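Local coordinates for protein meso-diaminopimelate dehydrogenase (Clostridium tetani, PDB 3WGY) that catalyses, in its native form, the reversible NADP-dependent oxidative deamination of meso-diaminopimelate, and is held here as an engineered variant with a bound 2-oxo acid, at residues L118-G122 with W123-L127; E278-S281 with S282-A286; I214-D217 with I218-M221. The protein carries 6 engineered substitutions. All coordinates share one frame; numbering follows the deposited sequence.

Along the chain the order is contact 1, contact 3, contact 2, but contacts 1 and 2 are neighbours. Their centres lie about 10 Å apart and they touch: helix 276-296 packs on the loop leading from strand 116-118 into helix 123-138, with V283 CG1 3.6 Å from G122 N. Both also touch the second subunit. Contact 3, at the end of helix 211-219 against the mixed sheet, is separate, its centre about 34 Å from that of contact 1 and about 37 Å from that of contact 2. The bound 2-oxo-4-methylpentanoic acid is about 10 Å from the W123 side chain and about 11 Å from that of M221, consistent with a ligand cleft between two mobile parts.

Contact 1 (L118-G122 with W123-L127); sequences LISTG and WDPGL
The backbone of G122 and L127 closes a wide pi-type turn, in which L127 N donates to G122 O at 2.8 Å with an N-H...O angle of 150°. A second, weaker donor reaches the same oxygen, since G126 CA lies 3.0 Å from G122 O in a CA-H...O contact. The peptide between D124 and P125, within the turn, is cis, and P125 O lies 3.0 Å from G122 C. G122 and G126 both take up backbone angles with strongly positive phi, and at either site a CB would collide with the neighbouring backbone. This is the N-terminal entry of helix 123-138, with G122 as N-cap, reached from strand 116-118 of the parallel, Rossmann-type sheet. Among the side chains, the P125 ring leans on S120: its CB is 3.4 Å from S120 O, and its CG is 3.7 Å from S120 CB. S120 OG takes no part in this contact with the ring and is hydrogen-bonded to F93 O. At the other end of the turn L127 CG sits 3.6 Å from G122 O, beside the hydrogen-bonded amide. W123 touches the loop through its CB, 3.6 Å from G122 C. Its CG stands between the backbone N and the carbonyl carbon (chi1 54°), and the indole extends to meet F128 edge-to-face and to pack on L271 and L273 of strand 264-273. The D124 carboxylate likewise turns from the loop, forming a salt bridge with R132, while L127 packs on L134 of the second subunit.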
ATOM      1  N   LEU B 118      12.491  -5.925 -14.878  1.00 37.87           N
ATOM      2  CA  LEU B 118      11.492  -5.148 -14.158  1.00 36.13           C
ATOM      3  C   LEU B 118      11.624  -3.691 -14.595  1.00 33.77           C
ATOM      4  O   LEU B 118      12.676  -3.081 -14.434  1.00 34.96           O
ATOM      5  CB  LEU B 118      11.713  -5.252 -12.646  1.00 32.77           C
ATOM      6  CG  LEU B 118      10.900  -4.251 -11.822  1.00 33.04           C
ATOM      7  CD1 LEU B 118       9.415  -4.462 -12.098  1.00 31.05           C
ATOM      8  CD2 LEU B 118      11.213  -4.428 -10.330  1.00 32.11           C
ATOM      9  N   ILE B 119      10.561  -3.142 -15.163  1.00 34.35           N
ATOM     10  CA  ILE B 119      10.596  -1.754 -15.602  1.00 35.22           C
ATOM     11  C   ILE B 119       9.702  -0.859 -14.746  1.00 35.14           C
ATOM     12  O   ILE B 119       8.756  -1.327 -14.111  1.00 34.12           O
ATOM     13  CB  ILE B 119      10.121  -1.601 -17.058  1.00 36.34           C
ATOM     14  CG1 ILE B 119       8.604  -1.772 -17.123  1.00 38.13           C
ATOM     15  CG2 ILE B 119      10.795  -2.653 -17.948  1.00 38.81           C
ATOM     16  CD1 ILE B 119       7.985  -1.245 -18.391  1.00 39.96           C
ATOM     17  N   SER B 120      10.035   0.427 -14.732  1.00 34.18           N
ATOM     18  CA  SER B 120       9.271   1.444 -14.030  1.00 33.80           C
ATOM     19  C   SER B 120       8.980   1.264 -12.541  1.00 34.42           C
ATOM     20  O   SER B 120       7.836   1.432 -12.103  1.00 33.39           O
ATOM     21  CB  SER B 120       7.953   1.676 -14.773  1.00 34.93           C
ATOM     22  OG  SER B 120       8.184   2.039 -16.129  1.00 38.69           O
ATOM     23  N   THR B 121       9.995   0.927 -11.755  1.00 35.37           N
ATOM     24  CA  THR B 121       9.787   0.803 -10.318  1.00 37.04           C
ATOM     25  C   THR B 121      10.358   2.070  -9.664  1.00 36.46           C
ATOM     26  O   THR B 121      11.043   2.858 -10.321  1.00 37.65           O
ATOM     27  CB  THR B 121      10.450  -0.478  -9.743  1.00 38.01           C
ATOM     28  OG1 THR B 121      10.048  -0.646  -8.375  1.00 39.29           O
ATOM     29  CG2 THR B 121      11.951  -0.395  -9.820  1.00 39.34           C
ATOM     30  N   GLY B 122      10.061   2.266  -8.383  1.00 36.69           N
ATOM     31  CA  GLY B 122      10.508   3.450  -7.662  1.00 34.89           C
ATOM     32  C   GLY B 122       9.288   3.922  -6.886  1.00 35.73           C
ATOM     33  O   GLY B 122       8.434   3.085  -6.565  1.00 36.31           O
ATOM     34  N   TRP B 123       9.173   5.213  -6.566  1.00 33.32           N
ATOM     35  CA  TRP B 123       7.975   5.633  -5.846  1.00 34.06           C
ATOM     36  C   TRP B 123       6.873   6.062  -6.810  1.00 33.94           C
ATOM     37  O   TRP B 123       5.699   5.835  -6.541  1.00 32.85           O
ATOM     38  CB  TRP B 123       8.261   6.701  -4.760  1.00 35.09           C
ATOM     39  CG  TRP B 123       8.999   7.968  -5.128  1.00 38.05           C
ATOM     40  CD1 TRP B 123      10.339   8.105  -5.365  1.00 38.78           C
ATOM     41  CD2 TRP B 123       8.448   9.297  -5.171  1.00 39.29           C
ATOM     42  NE1 TRP B 123      10.656   9.435  -5.540  1.00 40.51           N
ATOM     43  CE2 TRP B 123       9.516  10.188  -5.428  1.00 38.51           C
ATOM     44  CE3 TRP B 123       7.156   9.820  -5.014  1.00 37.79           C
ATOM     45  CZ2 TRP B 123       9.333  11.573  -5.533  1.00 38.19           C
ATOM     46  CZ3 TRP B 123       6.977  11.201  -5.117  1.00 37.88           C
ATOM     47  CH2 TRP B 123       8.060  12.059  -5.373  1.00 35.25           C
ATOM     48  N   ASP B 124       7.245   6.674  -7.933  1.00 35.78           N
ATOM     49  CA  ASP B 124       6.266   7.021  -8.967  1.00 35.86           C
ATOM     50  C   ASP B 124       6.979   7.287 -10.279  1.00 36.35           C
ATOM     51  O   ASP B 124       7.581   8.346 -10.468  1.00 36.67           O
ATOM     52  CB  ASP B 124       5.410   8.236  -8.603  1.00 35.03           C
ATOM     53  CG  ASP B 124       4.139   8.326  -9.459  1.00 36.01           C
ATOM     54  OD1 ASP B 124       3.970   7.474 -10.365  1.00 32.65           O
ATOM     55  OD2 ASP B 124       3.309   9.236  -9.230  1.00 33.32           O
ATOM     56  N   PRO B 125       6.904   6.330 -11.216  1.00 36.12           N
ATOM     57  CA  PRO B 125       6.185   5.055 -11.070  1.00 34.58           C
ATOM     58  C   PRO B 125       6.748   4.131  -9.986  1.00 34.28           C
ATOM     59  O   PRO B 125       7.900   4.265  -9.562  1.00 34.42           O
ATOM     60  CB  PRO B 125       6.302   4.443 -12.464  1.00 33.63           C
ATOM     61  CG  PRO B 125       7.674   4.886 -12.881  1.00 32.15           C
ATOM     62  CD  PRO B 125       7.670   6.352 -12.477  1.00 36.49           C
ATOM     63  N   GLY B 126       5.918   3.189  -9.552  1.00 35.00           N
ATOM     64  CA  GLY B 126       6.332   2.255  -8.524  1.00 32.58           C
ATOM     65  C   GLY B 126       5.294   2.149  -7.426  1.00 29.84           C
ATOM     66  O   GLY B 126       4.180   1.678  -7.657  1.00 29.51           O
ATOM     67  N   LEU B 127       5.648   2.605  -6.227  1.00 29.02           N
ATOM     68  CA  LEU B 127       4.719   2.525  -5.106  1.00 26.85           C
ATOM     69  C   LEU B 127       3.421   3.297  -5.349  1.00 25.79           C
ATOM     70  O   LEU B 127       2.342   2.817  -5.009  1.00 23.81           O
ATOM     71  CB  LEU B 127       5.396   3.008  -3.824  1.00 25.46           C
ATOM     72  CG  LEU B 127       6.728   2.308  -3.534  1.00 24.28           C
ATOM     73  CD1 LEU B 127       7.249   2.759  -2.181  1.00 25.91           C
ATOM     74  CD2 LEU B 127       6.538   0.797  -3.550  1.00 28.68           C
TER

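Contact 2 (E278-S281 with S282-A286); sequences EFTS and SVLVA
F279 and V283, one helical turn apart, meet through a CH-pi contact: V283 CG2 lies 4.2 Å from the centroid of the F279 ring, off-centre at 29° from the ring normal. The closest carbon of the ring is CE2, 3.7 Å from V283 CG2. The ring also packs on W123 and L127, so this contact extends an apolar patch toward helix 123-138.

L284 can be followed from its root outward. Its CB lies over the preceding turn, 3.4 Å from S281 O. The next step, with CG anti to the carbonyl carbon and beside the backbone N (chi1 -74°), swings the chain back along the helix, so that CG comes to 3.3 Å from T280 O. That same oxygen accepts the L284 backbone N-H, with N and O 2.8 Å apart, and is thus flanked by both the amide and the side chain of one residue. At the branch the two methyls part. CD1 continues toward the T280 methyl, 4.3 Å from its CG2, a loose apolar approach, whereas CD2 reaches the loop before helix 123-138, lying 3.3 Å from T121 CG2.

On another side of the helix S282 N donates to E278 O at 3.0 Å from 37° above the carbonyl plane. S282 OG also lies near that oxygen, although its proton has another possible acceptor. S281 OG has two backbone oxygens, A277 O and I15 O, for its single proton, A277 being the stronger partner, and E278 OE1 is hydrogen-bonded to T259 of the second subunit.

Successive i to i+4 amide bonds, with side chains that meet one turn apart as F279 and V283 do, are the signature of a regular alpha-helix, here 276-296, which packs between helices 14-23 and 123-138 and also touches the second subunit.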
ATOM      1  N   GLU B 278      17.701   8.455  -2.438  1.00 31.76           N
ATOM      2  CA  GLU B 278      18.009   7.287  -1.629  1.00 33.86           C
ATOM      3  C   GLU B 278      16.779   6.408  -1.405  1.00 32.30           C
ATOM      4  O   GLU B 278      16.897   5.201  -1.166  1.00 30.26           O
ATOM      5  CB  GLU B 278      18.597   7.714  -0.288  1.00 34.80           C
ATOM      6  CG  GLU B 278      19.875   8.517  -0.431  1.00 41.39           C
ATOM      7  CD  GLU B 278      20.732   8.442   0.809  1.00 43.69           C
ATOM      8  OE1 GLU B 278      20.248   8.801   1.905  1.00 45.64           O
ATOM      9  OE2 GLU B 278      21.894   8.007   0.683  1.00 48.34           O
ATOM     10  N   PHE B 279      15.597   7.005  -1.484  1.00 30.46           N
ATOM     11  CA  PHE B 279      14.390   6.223  -1.293  1.00 29.68           C
ATOM     12  C   PHE B 279      14.163   5.412  -2.554  1.00 28.89           C
ATOM     13  O   PHE B 279      13.875   4.221  -2.494  1.00 28.34           O
ATOM     14  CB  PHE B 279      13.184   7.112  -1.034  1.00 30.05           C
ATOM     15  CG  PHE B 279      11.929   6.337  -0.765  1.00 32.02           C
ATOM     16  CD1 PHE B 279      11.726   5.727   0.471  1.00 32.95           C
ATOM     17  CD2 PHE B 279      10.976   6.171  -1.757  1.00 31.14           C
ATOM     18  CE1 PHE B 279      10.581   4.962   0.715  1.00 33.65           C
ATOM     19  CE2 PHE B 279       9.828   5.406  -1.529  1.00 32.15           C
ATOM     20  CZ  PHE B 279       9.632   4.802  -0.290  1.00 33.12           C
ATOM     21  N   THR B 280      14.293   6.066  -3.701  1.00 29.59           N
ATOM     22  CA  THR B 280      14.140   5.387  -4.980  1.00 31.31           C
ATOM     23  C   THR B 280      15.116   4.211  -5.012  1.00 30.73           C
ATOM     24  O   THR B 280      14.777   3.117  -5.459  1.00 32.33           O
ATOM     25  CB  THR B 280      14.476   6.324  -6.150  1.00 30.72           C
ATOM     26  OG1 THR B 280      13.579   7.438  -6.130  1.00 35.25           O
ATOM     27  CG2 THR B 280      14.342   5.580  -7.476  1.00 30.46           C
ATOM     28  N   SER B 281      16.327   4.454  -4.529  1.00 30.89           N
ATOM     29  CA  SER B 281      17.360   3.423  -4.480  1.00 31.26           C
ATOM     30  C   SER B 281      16.962   2.241  -3.597  1.00 31.86           C
ATOM     31  O   SER B 281      17.218   1.084  -3.945  1.00 32.30           O
ATOM     32  CB  SER B 281      18.670   4.018  -3.969  1.00 32.33           C
ATOM     33  OG  SER B 281      19.199   4.936  -4.901  1.00 34.07           O
ATOM     34  N   SER B 282      16.353   2.529  -2.449  1.00 31.66           N
ATOM     35  CA  SER B 282      15.926   1.466  -1.542  1.00 32.09           C
ATOM     36  C   SER B 282      14.857   0.629  -2.220  1.00 31.00           C
ATOM     37  O   SER B 282      14.831  -0.595  -2.083  1.00 30.13           O
ATOM     38  CB  SER B 282      15.354   2.042  -0.245  1.00 31.11           C
ATOM     39  OG  SER B 282      16.372   2.625   0.531  1.00 37.06           O
ATOM     40  N   VAL B 283      13.966   1.299  -2.941  1.00 26.92           N
ATOM     41  CA  VAL B 283      12.907   0.606  -3.637  1.00 26.79           C
ATOM     42  C   VAL B 283      13.546  -0.281  -4.700  1.00 28.62           C
ATOM     43  O   VAL B 283      13.189  -1.457  -4.842  1.00 27.30           O
ATOM     44  CB  VAL B 283      11.927   1.603  -4.316  1.00 27.93           C
ATOM     45  CG1 VAL B 283      10.931   0.842  -5.176  1.00 26.07           C
ATOM     46  CG2 VAL B 283      11.199   2.432  -3.241  1.00 27.79           C
ATOM     47  N   LEU B 284      14.506   0.281  -5.435  1.00 28.69           N
ATOM     48  CA  LEU B 284      15.184  -0.485  -6.479  1.00 29.54           C
ATOM     49  C   LEU B 284      15.807  -1.753  -5.897  1.00 27.70           C
ATOM     50  O   LEU B 284      15.656  -2.844  -6.455  1.00 29.03           O
ATOM     51  CB  LEU B 284      16.261   0.368  -7.169  1.00 31.90           C
ATOM     52  CG  LEU B 284      15.743   1.447  -8.134  1.00 33.59           C
ATOM     53  CD1 LEU B 284      16.905   2.307  -8.642  1.00 31.13           C
ATOM     54  CD2 LEU B 284      15.030   0.770  -9.296  1.00 30.94           C
ATOM     55  N   VAL B 285      16.495  -1.609  -4.774  1.00 28.60           N
ATOM     56  CA  VAL B 285      17.133  -2.749  -4.131  1.00 26.56           C
ATOM     57  C   VAL B 285      16.128  -3.812  -3.694  1.00 28.47           C
ATOM     58  O   VAL B 285      16.335  -4.996  -3.959  1.00 30.65           O
ATOM     59  CB  VAL B 285      17.956  -2.312  -2.912  1.00 28.31           C
ATOM     60  CG1 VAL B 285      18.499  -3.543  -2.180  1.00 27.02           C
ATOM     61  CG2 VAL B 285      19.104  -1.418  -3.370  1.00 31.15           C
ATOM     62  N   ALA B 286      15.047  -3.401  -3.032  1.00 25.86           N
ATOM     63  CA  ALA B 286      14.044  -4.359  -2.577  1.00 25.98           C
ATOM     64  C   ALA B 286      13.482  -5.158  -3.749  1.00 26.41           C
ATOM     65  O   ALA B 286      13.311  -6.384  -3.661  1.00 25.23           O
ATOM     66  CB  ALA B 286      12.925  -3.648  -1.851  1.00 23.20           C
TER

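Contact 3 (I214-D217 with I218-M221); sequences IEQD and IKTM
I218 lays its side chain beside that of I214, both pointing the same way, with I218 CD1 3.8 Å from I214 CG2. The same two residues are joined by a backbone bond, I218 N to I214 O at 2.9 Å. Further out I218 is bedded on V232, C201 and V203 of the sheet beneath.

K219 comes next, bonded through its N to E215 O at 3.1 Å. Its extended chain runs alongside E215, and CG passes only 3.0 Å from E215 O. At the end NZ lies 3.7 Å from E215 OE2, a long salt bridge; the chains also touch along their carbons, K219 CE lying 3.9 Å from E215 CG.

T220 gives Q216 O two bonds: N at 3.1 Å, from 38° above the carbonyl plane, and OG1 at 2.8 Å. Placing OG1 between the backbone N and the carbonyl carbon (chi1 65°) turns the hydroxyl back on to that oxygen.

At M221 the alpha-helical pattern stops: its N bonds to I218 O, one residue closer, and its side chain packs on A159 and V163. Such a C-terminal turn closes helix 211-219, the connecting helix of a beta-alpha-beta crossover between parallel strands 197-205 and 230-234.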
ATOM      1  N   ILE B 214      10.562  40.500 -12.314  1.00 40.70           N
ATOM      2  CA  ILE B 214      10.991  39.104 -12.353  1.00 40.28           C
ATOM      3  C   ILE B 214       9.827  38.251 -11.869  1.00 39.43           C
ATOM      4  O   ILE B 214       9.498  37.223 -12.460  1.00 39.01           O
ATOM      5  CB  ILE B 214      12.206  38.864 -11.423  1.00 39.00           C
ATOM      6  CG1 ILE B 214      13.456  39.507 -12.018  1.00 36.38           C
ATOM      7  CG2 ILE B 214      12.416  37.373 -11.210  1.00 37.75           C
ATOM      8  CD1 ILE B 214      14.661  39.456 -11.095  1.00 35.00           C
ATOM      9  N   GLU B 215       9.203  38.713 -10.792  1.00 40.74           N
ATOM     10  CA  GLU B 215       8.071  38.036 -10.184  1.00 42.75           C
ATOM     11  C   GLU B 215       6.945  37.805 -11.178  1.00 44.80           C
ATOM     12  O   GLU B 215       6.305  36.750 -11.175  1.00 44.82           O
ATOM     13  CB  GLU B 215       7.541  38.868  -9.023  1.00 44.37           C
ATOM     14  CG  GLU B 215       6.497  38.178  -8.184  1.00 46.69           C
ATOM     15  CD  GLU B 215       5.841  39.129  -7.217  1.00 49.37           C
ATOM     16  OE1 GLU B 215       6.428  40.202  -6.957  1.00 53.28           O
ATOM     17  OE2 GLU B 215       4.748  38.806  -6.715  1.00 52.23           O
ATOM     18  N   GLN B 216       6.694  38.795 -12.026  1.00 45.35           N
ATOM     19  CA  GLN B 216       5.628  38.677 -13.006  1.00 45.73           C
ATOM     20  C   GLN B 216       6.055  37.907 -14.251  1.00 45.56           C
ATOM     21  O   GLN B 216       5.222  37.298 -14.923  1.00 47.21           O
ATOM     22  CB  GLN B 216       5.095  40.070 -13.358  1.00 46.14           C
ATOM     23  CG  GLN B 216       4.561  40.820 -12.134  1.00 45.83           C
ATOM     24  CD  GLN B 216       3.462  40.050 -11.406  1.00 47.64           C
ATOM     25  OE1 GLN B 216       2.401  39.781 -11.965  1.00 46.96           O
ATOM     26  NE2 GLN B 216       3.720  39.695 -10.154  1.00 49.70           N
ATOM     27  N   ASP B 217       7.348  37.920 -14.561  1.00 45.68           N
ATOM     28  CA  ASP B 217       7.833  37.170 -15.711  1.00 44.03           C
ATOM     29  C   ASP B 217       7.758  35.677 -15.391  1.00 44.51           C
ATOM     30  O   ASP B 217       7.500  34.849 -16.267  1.00 44.53           O
ATOM     31  CB  ASP B 217       9.272  37.557 -16.031  1.00 43.98           C
ATOM     32  CG  ASP B 217       9.371  38.939 -16.629  1.00 45.47           C
ATOM     33  OD1 ASP B 217       8.324  39.619 -16.710  1.00 44.22           O
ATOM     34  OD2 ASP B 217      10.483  39.346 -17.013  1.00 45.18           O
ATOM     35  N   ILE B 218       7.985  35.344 -14.125  1.00 43.65           N
ATOM     36  CA  ILE B 218       7.936  33.959 -13.683  1.00 44.12           C
ATOM     37  C   ILE B 218       6.488  33.488 -13.616  1.00 45.69           C
ATOM     38  O   ILE B 218       6.137  32.450 -14.180  1.00 46.95           O
ATOM     39  CB  ILE B 218       8.603  33.795 -12.289  1.00 41.36           C
ATOM     40  CG1 ILE B 218      10.118  33.970 -12.418  1.00 38.51           C
ATOM     41  CG2 ILE B 218       8.299  32.416 -11.715  1.00 40.56           C
ATOM     42  CD1 ILE B 218      10.869  33.923 -11.102  1.00 35.32           C
ATOM     43  N   LYS B 219       5.650  34.264 -12.938  1.00 47.53           N
ATOM     44  CA  LYS B 219       4.242  33.926 -12.786  1.00 49.85           C
ATOM     45  C   LYS B 219       3.475  33.750 -14.102  1.00 51.31           C
ATOM     46  O   LYS B 219       2.688  32.810 -14.249  1.00 50.47           O
ATOM     47  CB  LYS B 219       3.537  34.983 -11.936  1.00 50.22           C
ATOM     48  CG  LYS B 219       3.992  35.043 -10.493  1.00 51.19           C
ATOM     49  CD  LYS B 219       2.983  35.818  -9.666  1.00 52.38           C
ATOM     50  CE  LYS B 219       3.381  35.890  -8.205  1.00 54.43           C
ATOM     51  NZ  LYS B 219       2.217  36.202  -7.329  1.00 54.13           N
ATOM     52  N   THR B 220       3.698  34.645 -15.057  1.00 51.97           N
ATOM     53  CA  THR B 220       2.992  34.565 -16.334  1.00 53.00           C
ATOM     54  C   THR B 220       3.666  33.662 -17.361  1.00 53.32           C
ATOM     55  O   THR B 220       3.210  33.574 -18.498  1.00 53.69           O
ATOM     56  CB  THR B 220       2.824  35.963 -16.972  1.00 53.17           C
ATOM     57  OG1 THR B 220       4.114  36.488 -17.309  1.00 52.05           O
ATOM     58  CG2 THR B 220       2.132  36.911 -16.009  1.00 51.31           C
ATOM     59  N   MET B 221       4.747  32.994 -16.970  1.00 53.65           N
ATOM     60  CA  MET B 221       5.461  32.116 -17.893  1.00 54.33           C
ATOM     61  C   MET B 221       4.609  30.938 -18.346  1.00 55.47           C
ATOM     62  O   MET B 221       4.174  30.123 -17.532  1.00 53.44           O
ATOM     63  CB  MET B 221       6.740  31.586 -17.256  1.00 54.17           C
ATOM     64  CG  MET B 221       7.601  30.802 -18.229  1.00 53.73           C
ATOM     65  SD  MET B 221       9.055  30.128 -17.446  1.00 55.57           S
ATOM     66  CE  MET B 221      10.102  31.580 -17.381  1.00 53.71           C
TER